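Side-chain contacts in adenosine kinase (Sinorhizobium meliloti, PDB 3UBO), which probably phosphorylates adenosine with ATP as the phosphate donor, as a kinase of the pfkB carbohydrate kinase family: residues N13-I18 with M129-G134; N30-G35 with M118-E123; K34-L39 with L189-C194. All blocks are in the same frame, centred on the assembly; numbering follows the deposited sequence.

Interaction 1: residues N13-I18 with M129-G134; sequences NAIVDI and MNTYLG. With ADN (adenosine), chain C.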
loop_
_atom_site.group_PDB
_atom_site.type_symbol
_atom_site.label_atom_id
_atom_site.label_comp_id
_atom_site.label_asym_id
_atom_site.label_seq_id
_atom_site.Cartn_x
_atom_site.Cartn_y
_atom_site.Cartn_z
ATOM N N ASN A 13 -15.136 11.784 -6.161
ATOM C CA ASN A 13 -15.458 10.609 -5.365
ATOM C C ASN A 13 -14.309 10.181 -4.480
ATOM O O ASN A 13 -13.238 9.788 -4.979
ATOM C CB ASN A 13 -15.733 9.518 -6.354
ATOM C CG ASN A 13 -17.007 9.700 -6.998
ATOM O OD1 ASN A 13 -17.971 10.059 -6.301
ATOM N ND2 ASN A 13 -17.079 9.505 -8.302
ATOM N N ALA A 14 -14.484 10.245 -3.175
ATOM C CA ALA A 14 -13.427 9.820 -2.290
ATOM C C ALA A 14 -13.320 8.282 -2.264
ATOM O O ALA A 14 -14.249 7.593 -1.848
ATOM C CB ALA A 14 -13.657 10.371 -0.912
ATOM N N ILE A 15 -12.216 7.728 -2.724
ATOM C CA ILE A 15 -12.128 6.277 -3.006
ATOM C C ILE A 15 -10.836 5.680 -2.438
ATOM O O ILE A 15 -9.754 6.263 -2.588
ATOM C CB ILE A 15 -12.233 5.965 -4.507
ATOM C CG1 ILE A 15 -13.597 6.447 -5.035
ATOM C CG2 ILE A 15 -11.974 4.515 -4.743
ATOM C CD1 ILE A 15 -13.730 6.306 -6.519
ATOM N N VAL A 16 -10.952 4.567 -1.710
ATOM C CA VAL A 16 -9.735 3.832 -1.390
ATOM C C VAL A 16 -9.520 2.654 -2.350
ATOM O O VAL A 16 -10.480 1.930 -2.670
ATOM C CB VAL A 16 -9.627 3.463 0.054
ATOM C CG1 VAL A 16 -8.251 2.733 0.334
ATOM C CG2 VAL A 16 -9.752 4.696 0.819
ATOM N N ASP A 17 -8.295 2.559 -2.873
ATOM C CA ASP A 17 -7.930 1.580 -3.907
ATOM C C ASP A 17 -7.350 0.313 -3.341
ATOM O O ASP A 17 -6.344 0.335 -2.568
ATOM C CB ASP A 17 -6.898 2.175 -4.882
ATOM C CG ASP A 17 -7.525 3.128 -5.842
ATOM O OD1 ASP A 17 -8.726 3.326 -5.642
ATOM O OD2 ASP A 17 -6.890 3.686 -6.760
ATOM N N ILE A 18 -7.941 -0.793 -3.776
ATOM C CA ILE A 18 -7.439 -2.103 -3.373
ATOM C C ILE A 18 -6.983 -2.702 -4.643
ATOM O O ILE A 18 -7.798 -2.903 -5.575
ATOM C CB ILE A 18 -8.524 -2.974 -2.701
ATOM C CG1 ILE A 18 -9.463 -2.024 -1.918
ATOM C CG2 ILE A 18 -7.882 -4.070 -1.885
ATOM C CD1 ILE A 18 -9.908 -2.506 -0.657
HETATM N N MSE A 129 -10.871 -1.072 -13.397
HETATM C CA MSE A 129 -11.345 -0.695 -12.098
HETATM C C MSE A 129 -12.827 -1.098 -11.854
HETATM O O MSE A 129 -13.613 -1.217 -12.778
HETATM C CB MSE A 129 -11.090 0.776 -11.855
HETATM C CG MSE A 129 -9.624 1.203 -11.775
HETATM SE SE MSE A 129 -9.377 3.222 -11.758
HETATM C CE MSE A 129 -10.469 3.431 -13.438
ATOM N N ASN A 130 -13.182 -1.325 -10.601
ATOM C CA ASN A 130 -14.463 -1.856 -10.299
ATOM C C ASN A 130 -14.752 -1.214 -8.977
ATOM O O ASN A 130 -14.178 -1.566 -7.929
ATOM C CB ASN A 130 -14.376 -3.377 -10.157
ATOM C CG ASN A 130 -14.082 -4.096 -11.468
ATOM O OD1 ASN A 130 -14.991 -4.310 -12.291
ATOM N ND2 ASN A 130 -12.816 -4.529 -11.639
ATOM N N THR A 131 -15.652 -0.239 -9.042
ATOM C CA THR A 131 -15.788 0.763 -7.973
ATOM C C THR A 131 -17.139 0.701 -7.409
ATOM O O THR A 131 -18.110 0.684 -8.151
ATOM C CB THR A 131 -15.510 2.207 -8.498
ATOM O OG1 THR A 131 -14.157 2.253 -8.982
ATOM C CG2 THR A 131 -15.625 3.189 -7.397
ATOM N N TYR A 132 -17.178 0.620 -6.092
ATOM C CA TYR A 132 -18.416 0.642 -5.360
ATOM C C TYR A 132 -18.439 2.020 -4.670
ATOM O O TYR A 132 -17.536 2.348 -3.893
ATOM C CB TYR A 132 -18.527 -0.559 -4.362
ATOM C CG TYR A 132 -19.487 -0.304 -3.193
ATOM C CD1 TYR A 132 -20.867 -0.151 -3.410
ATOM C CD2 TYR A 132 -19.018 -0.152 -1.883
ATOM C CE1 TYR A 132 -21.745 0.108 -2.364
ATOM C CE2 TYR A 132 -19.877 0.089 -0.852
ATOM C CZ TYR A 132 -21.260 0.221 -1.083
ATOM O OH TYR A 132 -22.149 0.493 -0.027
ATOM N N LEU A 133 -19.484 2.811 -4.921
ATOM C CA LEU A 133 -19.468 4.211 -4.509
ATOM C C LEU A 133 -19.597 4.487 -3.010
ATOM O O LEU A 133 -19.154 5.534 -2.541
ATOM C CB LEU A 133 -20.477 4.991 -5.324
ATOM C CG LEU A 133 -20.045 5.028 -6.778
ATOM C CD1 LEU A 133 -21.179 5.264 -7.803
ATOM C CD2 LEU A 133 -18.948 6.054 -6.860
ATOM N N GLY A 134 -20.163 3.553 -2.238
ATOM C CA GLY A 134 -20.274 3.728 -0.778
ATOM C C GLY A 134 -20.725 5.129 -0.389
ATOM O O GLY A 134 -21.624 5.677 -1.043
HETATM O "O5'" ADN C . -7.631 7.218 -12.636
HETATM C "C5'" ADN C . -6.928 6.847 -11.391
HETATM C "C4'" ADN C . -7.862 6.718 -10.139
HETATM O "O4'" ADN C . -9.241 6.529 -10.475
HETATM C "C3'" ADN C . -7.659 5.746 -8.863
HETATM O "O3'" ADN C . -6.710 5.944 -7.842
HETATM C "C2'" ADN C . -9.120 5.588 -8.324
HETATM O "O2'" ADN C . -9.305 5.831 -6.913
HETATM C "C1'" ADN C . -9.862 6.479 -9.239
HETATM N N9 ADN C . -11.258 5.994 -9.463
HETATM C C8 ADN C . -11.768 4.744 -9.917
HETATM N N7 ADN C . -13.173 4.837 -10.100
HETATM C C5 ADN C . -13.524 6.158 -9.767
HETATM C C6 ADN C . -14.772 6.837 -9.729
HETATM N N6 ADN C . -15.999 6.193 -10.115
HETATM N N1 ADN C . -14.775 8.223 -9.329
HETATM C C2 ADN C . -13.552 8.880 -8.979
HETATM N N3 ADN C . -12.288 8.242 -9.003
HETATM C C4 ADN C . -12.316 6.878 -9.381
#
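Ile-15 and Thr-131 meet methyl to methyl at the adenosine, with Ile-15 CD1 3.8 Å from Thr-131 CG2. Ile-15 CD1 also lies over one face of adenine, above the C4-C5 bond shared by its two rings. Thr-131 divides its two branches. Its chi1 of -61° sets OG1 anti to the carbonyl carbon and CG2 anti to the backbone N. CG2 faces Ile-15, while OG1 stands 3.0 Å from adenosine N7 and is hydrogen-bonded to Ser-117 OG. On the imidazole side, selenium SE of selenomethionine Met-129 approaches adenosine C8 at 3.4 Å.

Asn-13 reads the far side of the base. Its ND2 donates to adenosine N1 over 2.8 Å, at an N-H...N angle of 161°. A second bond from ND2, to Tyr-160 O, helps fix the turn of the amide. Leu-133 CD2 packs against the amide carbon, 4.1 Å from Asn-13 CG.

Asp-17 grips the ribose with both carboxylate oxygens. OD1 accepts from adenosine O2' at 2.9 Å, and OD2 accepts from adenosine O3' at 2.5 Å. With an alanine in its place, O2' and O3' would lose both carboxylate acceptors, and the sugar would probably be freer to shift. Gly-61 N, Ser-62 N and Asn-65 ND2 add further direct bonds to the nucleoside.

The second shell is backbone. Asp-17 pairs with Ala-58, and Val-16 with Ala-115 and Ser-117, so the aspartate rides on a strand held from both flanks. The chemistry is consistent with a pocket that recognises an N1 able to accept a bond and a ribose with both hydroxyls.

Interaction 2: residues N30-G35 with M118-E123; sequences NGIIKG and MIFVTE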
loop_
_atom_site.group_PDB
_atom_site.type_symbol
_atom_site.label_atom_id
_atom_site.label_comp_id
_atom_site.label_asym_id
_atom_site.label_seq_id
_atom_site.Cartn_x
_atom_site.Cartn_y
_atom_site.Cartn_z
ATOM N N ASN A 30 -14.439 -12.642 -15.429
ATOM C CA ASN A 30 -15.302 -11.866 -14.539
ATOM C C ASN A 30 -16.032 -10.725 -15.215
ATOM O O ASN A 30 -16.576 -9.828 -14.547
ATOM C CB ASN A 30 -14.504 -11.357 -13.360
ATOM C CG ASN A 30 -13.982 -12.480 -12.504
ATOM O OD1 ASN A 30 -14.694 -12.965 -11.609
ATOM N ND2 ASN A 30 -12.746 -12.932 -12.780
ATOM N N GLY A 31 -16.076 -10.737 -16.537
ATOM C CA GLY A 31 -16.823 -9.714 -17.254
ATOM C C GLY A 31 -16.431 -8.303 -16.814
ATOM O O GLY A 31 -17.294 -7.428 -16.708
ATOM N N ILE A 32 -15.145 -8.081 -16.540
ATOM C CA ILE A 32 -14.646 -6.759 -16.226
ATOM C C ILE A 32 -14.126 -6.114 -17.507
ATOM O O ILE A 32 -13.480 -6.790 -18.327
ATOM C CB ILE A 32 -13.442 -6.869 -15.338
ATOM C CG1 ILE A 32 -13.752 -7.731 -14.129
ATOM C CG2 ILE A 32 -12.846 -5.502 -15.046
ATOM C CD1 ILE A 32 -12.784 -7.579 -12.956
ATOM N N ILE A 33 -14.382 -4.811 -17.695
ATOM C CA ILE A 33 -13.891 -4.129 -18.933
ATOM C C ILE A 33 -12.432 -3.719 -18.778
ATOM O O ILE A 33 -12.072 -3.040 -17.817
ATOM C CB ILE A 33 -14.790 -2.899 -19.337
ATOM C CG1 ILE A 33 -16.260 -3.302 -19.207
ATOM C CG2 ILE A 33 -14.413 -2.310 -20.761
ATOM C CD1 ILE A 33 -17.137 -2.217 -19.586
ATOM N N LYS A 34 -11.573 -4.177 -19.672
ATOM C CA LYS A 34 -10.175 -3.813 -19.512
ATOM C C LYS A 34 -10.047 -2.299 -19.733
ATOM O O LYS A 34 -10.534 -1.795 -20.731
ATOM C CB LYS A 34 -9.320 -4.570 -20.498
ATOM C CG LYS A 34 -7.847 -4.515 -20.148
ATOM C CD LYS A 34 -6.952 -5.265 -21.090
ATOM C CE LYS A 34 -5.467 -5.094 -20.722
ATOM N NZ LYS A 34 -4.546 -5.934 -21.630
ATOM N N GLY A 35 -9.406 -1.609 -18.810
ATOM C CA GLY A 35 -9.096 -0.214 -18.975
ATOM C C GLY A 35 -10.092 0.723 -18.362
ATOM O O GLY A 35 -9.772 1.838 -18.022
HETATM N N MSE A 118 -11.832 -1.860 -6.696
HETATM C CA MSE A 118 -11.086 -3.111 -6.889
HETATM C C MSE A 118 -10.325 -2.905 -8.132
HETATM O O MSE A 118 -10.909 -2.980 -9.209
HETATM C CB MSE A 118 -12.015 -4.306 -7.188
HETATM C CG MSE A 118 -12.916 -4.896 -6.094
HETATM SE SE MSE A 118 -12.444 -4.663 -4.185
HETATM C CE MSE A 118 -10.541 -4.843 -4.513
ATOM N N ILE A 119 -9.025 -2.648 -8.004
ATOM C CA ILE A 119 -8.217 -2.348 -9.178
ATOM C C ILE A 119 -7.275 -3.482 -9.576
ATOM O O ILE A 119 -6.325 -3.787 -8.859
ATOM C CB ILE A 119 -7.428 -1.012 -9.011
ATOM C CG1 ILE A 119 -8.391 0.170 -8.752
ATOM C CG2 ILE A 119 -6.499 -0.772 -10.208
ATOM C CD1 ILE A 119 -7.743 1.562 -8.584
ATOM N N PHE A 120 -7.551 -4.055 -10.743
ATOM C CA PHE A 120 -6.765 -5.118 -11.321
ATOM C C PHE A 120 -5.785 -4.656 -12.400
ATOM O O PHE A 120 -6.203 -4.259 -13.486
ATOM C CB PHE A 120 -7.680 -6.211 -11.895
ATOM C CG PHE A 120 -8.583 -6.855 -10.851
ATOM C CD1 PHE A 120 -8.055 -7.769 -9.920
ATOM C CD2 PHE A 120 -9.952 -6.555 -10.813
ATOM C CE1 PHE A 120 -8.889 -8.359 -8.944
ATOM C CE2 PHE A 120 -10.804 -7.111 -9.865
ATOM C CZ PHE A 120 -10.286 -7.999 -8.886
ATOM N N VAL A 121 -4.483 -4.761 -12.119
ATOM C CA VAL A 121 -3.451 -4.350 -13.043
ATOM C C VAL A 121 -2.961 -5.521 -13.915
ATOM O O VAL A 121 -2.541 -6.538 -13.410
ATOM C CB VAL A 121 -2.271 -3.706 -12.283
ATOM C CG1 VAL A 121 -1.344 -2.968 -13.251
ATOM C CG2 VAL A 121 -2.760 -2.735 -11.247
ATOM N N THR A 122 -2.997 -5.385 -15.230
ATOM C CA THR A 122 -2.436 -6.431 -16.065
ATOM C C THR A 122 -0.959 -6.276 -16.368
ATOM O O THR A 122 -0.312 -5.349 -15.885
ATOM C CB THR A 122 -3.276 -6.666 -17.323
ATOM O OG1 THR A 122 -3.715 -5.414 -17.879
ATOM C CG2 THR A 122 -4.480 -7.510 -16.931
ATOM N N GLU A 123 -0.388 -7.201 -17.126
ATOM C CA GLU A 123 1.089 -7.201 -17.285
ATOM C C GLU A 123 1.543 -5.913 -18.012
ATOM O O GLU A 123 2.608 -5.376 -17.749
ATOM C CB GLU A 123 1.609 -8.484 -17.963
#
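The phenyl ring of Phe-120 is approached obliquely by the terminal methyl of Ile-32, in the small lid sheet of the ribokinase-like (pfkB) fold. The two side chains run roughly perpendicular. Ile-32 CD1 lies 3.7 Å from Phe-120 CD2 and equally near CE2, so the methyl sits beside one bond of the ring. Helix 24-29 borders the same apolar patch: the ring of Phe-26 meets Phe-120 with the planes about 40° apart, and Leu-27 touches both Phe-120 and Thr-122.

Side chains alternate along strand 116-121. Ile-119 faces the adenosine side, where it packs on Asp-17 and Met-129, while Phe-120 and Thr-122 point the other way, toward the loop 30-35.

The loop begins with a Schellman motif. Gly-31, with positive phi, is its C-prime residue, and Ile-32 N bonds back to Leu-27 O. The chain thus turns out of the helix and brings Ile-32 against Phe-120. Ile-32 and Phe-120 are buried, whereas Lys-34 is exposed at the margin.

Lys-34 runs out extended, with CG anti to the backbone N (chi1 -165°), and its aliphatic end passes Thr-122. Its amine forms salt bridges with Asp-24 and Asp-124, and Asp-124 joins the two sides: its OD2 pairs with Lys-34 NZ and its OD1 is hydrogen-bonded to Thr-122 OG1. The amine itself is not bonded to the threonine. The nearest approach is by carbon, with Lys-34 CE 3.4 Å from Thr-122 OG1.

Interaction 3: residues K34-L39 with L189-C194; sequences KGAMNL and LSDSFC. With ADN (adenosine), chain C.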
loop_
_atom_site.group_PDB
_atom_site.type_symbol
_atom_site.label_atom_id
_atom_site.label_comp_id
_atom_site.label_asym_id
_atom_site.label_seq_id
_atom_site.Cartn_x
_atom_site.Cartn_y
_atom_site.Cartn_z
ATOM N N LYS A 34 -11.573 -4.177 -19.672
ATOM C CA LYS A 34 -10.175 -3.813 -19.512
ATOM C C LYS A 34 -10.047 -2.299 -19.733
ATOM O O LYS A 34 -10.534 -1.795 -20.731
ATOM C CB LYS A 34 -9.320 -4.570 -20.498
ATOM C CG LYS A 34 -7.847 -4.515 -20.148
ATOM C CD LYS A 34 -6.952 -5.265 -21.090
ATOM C CE LYS A 34 -5.467 -5.094 -20.722
ATOM N NZ LYS A 34 -4.546 -5.934 -21.630
ATOM N N GLY A 35 -9.406 -1.609 -18.810
ATOM C CA GLY A 35 -9.096 -0.214 -18.975
ATOM C C GLY A 35 -10.092 0.723 -18.362
ATOM O O GLY A 35 -9.772 1.838 -18.022
ATOM N N ALA A 36 -11.308 0.251 -18.211
ATOM C CA ALA A 36 -12.423 1.081 -17.826
ATOM C C ALA A 36 -12.619 1.202 -16.336
ATOM O O ALA A 36 -11.929 0.582 -15.565
ATOM C CB ALA A 36 -13.661 0.527 -18.440
HETATM N N MSE A 37 -13.592 1.999 -15.943
HETATM C CA MSE A 37 -14.034 2.005 -14.582
HETATM C C MSE A 37 -15.366 1.352 -14.561
HETATM O O MSE A 37 -16.284 1.801 -15.194
HETATM C CB MSE A 37 -14.272 3.388 -14.068
HETATM C CG MSE A 37 -15.729 3.565 -13.827
HETATM SE SE MSE A 37 -16.232 3.533 -12.047
HETATM C CE MSE A 37 -17.454 4.907 -12.154
ATOM N N ASN A 38 -15.429 0.230 -13.851
ATOM C CA ASN A 38 -16.640 -0.563 -13.741
ATOM C C ASN A 38 -17.356 -0.253 -12.440
ATOM O O ASN A 38 -16.745 -0.214 -11.371
ATOM C CB ASN A 38 -16.316 -2.055 -13.821
ATOM C CG ASN A 38 -15.488 -2.406 -15.043
ATOM O OD1 ASN A 38 -15.975 -3.043 -15.976
ATOM N ND2 ASN A 38 -14.226 -1.990 -15.041
ATOM N N LEU A 39 -18.657 -0.026 -12.541
ATOM C CA LEU A 39 -19.444 0.357 -11.421
ATOM C C LEU A 39 -20.121 -0.850 -10.886
ATOM O O LEU A 39 -20.738 -1.582 -11.611
ATOM C CB LEU A 39 -20.486 1.334 -11.873
ATOM C CG LEU A 39 -20.077 2.779 -11.771
ATOM C CD1 LEU A 39 -21.054 3.540 -12.540
ATOM C CD2 LEU A 39 -20.061 3.217 -10.358
ATOM N N LEU A 189 -12.600 14.366 -18.028
ATOM C CA LEU A 189 -13.696 13.509 -18.491
ATOM C C LEU A 189 -13.740 12.111 -17.838
ATOM O O LEU A 189 -14.603 11.276 -18.143
ATOM C CB LEU A 189 -13.582 13.325 -19.991
ATOM C CG LEU A 189 -14.287 14.404 -20.784
ATOM C CD1 LEU A 189 -14.350 15.607 -19.915
ATOM C CD2 LEU A 189 -13.551 14.665 -22.063
ATOM N N SER A 190 -12.741 11.824 -17.010
ATOM C CA SER A 190 -12.723 10.604 -16.209
ATOM C C SER A 190 -12.470 9.302 -16.980
ATOM O O SER A 190 -11.402 8.669 -16.806
ATOM C CB SER A 190 -14.021 10.527 -15.441
ATOM O OG SER A 190 -14.029 11.539 -14.434
ATOM N N ASP A 191 -13.422 8.910 -17.834
ATOM C CA ASP A 191 -13.412 7.575 -18.413
ATOM C C ASP A 191 -14.265 7.568 -19.647
ATOM O O ASP A 191 -15.236 8.301 -19.760
ATOM C CB ASP A 191 -13.883 6.566 -17.336
ATOM C CG ASP A 191 -14.225 5.206 -17.894
ATOM O OD1 ASP A 191 -13.422 4.524 -18.604
ATOM O OD2 ASP A 191 -15.367 4.821 -17.598
ATOM N N SER A 192 -13.908 6.752 -20.604
ATOM C CA SER A 192 -14.642 6.850 -21.836
ATOM C C SER A 192 -16.045 6.281 -21.744
ATOM O O SER A 192 -16.790 6.385 -22.694
ATOM C CB SER A 192 -13.877 6.248 -23.007
ATOM O OG SER A 192 -14.088 4.861 -23.064
ATOM N N PHE A 193 -16.452 5.683 -20.636
ATOM C CA PHE A 193 -17.852 5.229 -20.582
ATOM C C PHE A 193 -18.686 6.228 -19.863
ATOM O O PHE A 193 -19.852 6.354 -20.145
ATOM C CB PHE A 193 -18.025 3.838 -19.954
ATOM C CG PHE A 193 -17.541 2.724 -20.853
ATOM C CD1 PHE A 193 -18.428 2.057 -21.691
ATOM C CD2 PHE A 193 -16.165 2.367 -20.883
ATOM C CE1 PHE A 193 -17.958 1.031 -22.575
ATOM C CE2 PHE A 193 -15.684 1.340 -21.761
ATOM C CZ PHE A 193 -16.596 0.671 -22.609
ATOM N N CYS A 194 -18.076 6.900 -18.889
ATOM C CA CYS A 194 -18.639 8.062 -18.225
ATOM C C CYS A 194 -19.027 8.963 -19.359
ATOM O O CYS A 194 -20.196 9.325 -19.493
ATOM C CB CYS A 194 -17.574 8.729 -17.381
ATOM S SG CYS A 194 -18.173 9.643 -15.964
HETATM O "O5'" ADN C . -7.631 7.218 -12.636
HETATM C "C5'" ADN C . -6.928 6.847 -11.391
HETATM C "C4'" ADN C . -7.862 6.718 -10.139
HETATM O "O4'" ADN C . -9.241 6.529 -10.475
HETATM C "C3'" ADN C . -7.659 5.746 -8.863
HETATM O "O3'" ADN C . -6.710 5.944 -7.842
HETATM C "C2'" ADN C . -9.120 5.588 -8.324
HETATM O "O2'" ADN C . -9.305 5.831 -6.913
HETATM C "C1'" ADN C . -9.862 6.479 -9.239
HETATM N N9 ADN C . -11.258 5.994 -9.463
HETATM C C8 ADN C . -11.768 4.744 -9.917
HETATM N N7 ADN C . -13.173 4.837 -10.100
HETATM C C5 ADN C . -13.524 6.158 -9.767
HETATM C C6 ADN C . -14.772 6.837 -9.729
HETATM N N6 ADN C . -15.999 6.193 -10.115
HETATM N N1 ADN C . -14.775 8.223 -9.329
HETATM C C2 ADN C . -13.552 8.880 -8.979
HETATM N N3 ADN C . -12.288 8.242 -9.003
HETATM C C4 ADN C . -12.316 6.878 -9.381
#
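Asp-191 points its carboxylate at the backbone of Ala-36 and Met-37, and this buried part is the closer half of the contact. Asp-191 OD1 is 3.7 Å from Ala-36 CA and equally far from Met-37 N. OD2 faces the start of the next side chain, 4.0 Å from Met-37 CB. No hydrogen bond links the two segments; the carboxylate lies against the backbone at non-bonded distances.

What orients the carboxylate lies on its own side. Asp-191 is the N-cap of helix 192-197. Phe-193 N donates to Asp-191 OD2 in a weak capping bond of 3.3 Å, with an N-H...O angle of 152°. Before the cap, Asp-191 N bonds to Leu-189 O at 2.7 Å and closes a gamma turn centred on Ser-190. Asp-191 CG lies anti to the backbone N (chi1 166°), directed across toward residues 36 and 37.

The solvent side is looser. Phe-193 is exposed, and its ring meets one methyl here, with Ala-36 CB 4.0 Å from Phe-193 CD2. The approach is oblique. Ile-33 touches the same ring.

Selenomethionine Met-37 then leads away from Asp-191 toward the adenine amino group, and it also packs on Met-129 and Thr-131. Its terminal methyl is placed doubtfully against the ligand.

The contact lies where the lid sheet meets the large alpha/beta domain, as in ribokinase-like kinases. An edge strand of the lid rests on a helix start beyond a strand of the large parallel sheet, beside the nucleoside pocket.

In the fold
From the N terminus, residues 13-18 lead into the small mixed sheet. Interaction 1 brings them back to residues 129-134 and closes a loop of 110 residues. Interaction 2 is nested inside that loop, from residues 30-35 to 118-123. Interaction 3 begins where the first segment of interaction 2 ends, at Lys-34 and Gly-35. It runs on to residues 189-194, so it crosses interaction 1. All three involve the mixed sheet: interactions 1 and 3 border the adenosine, and interaction 2 covers the other side. Interaction 3 brings in the helix start after strand 184-188 of the large parallel sheet. Asn-38 links the set, bonding to Ile-33 N and Met-129 O.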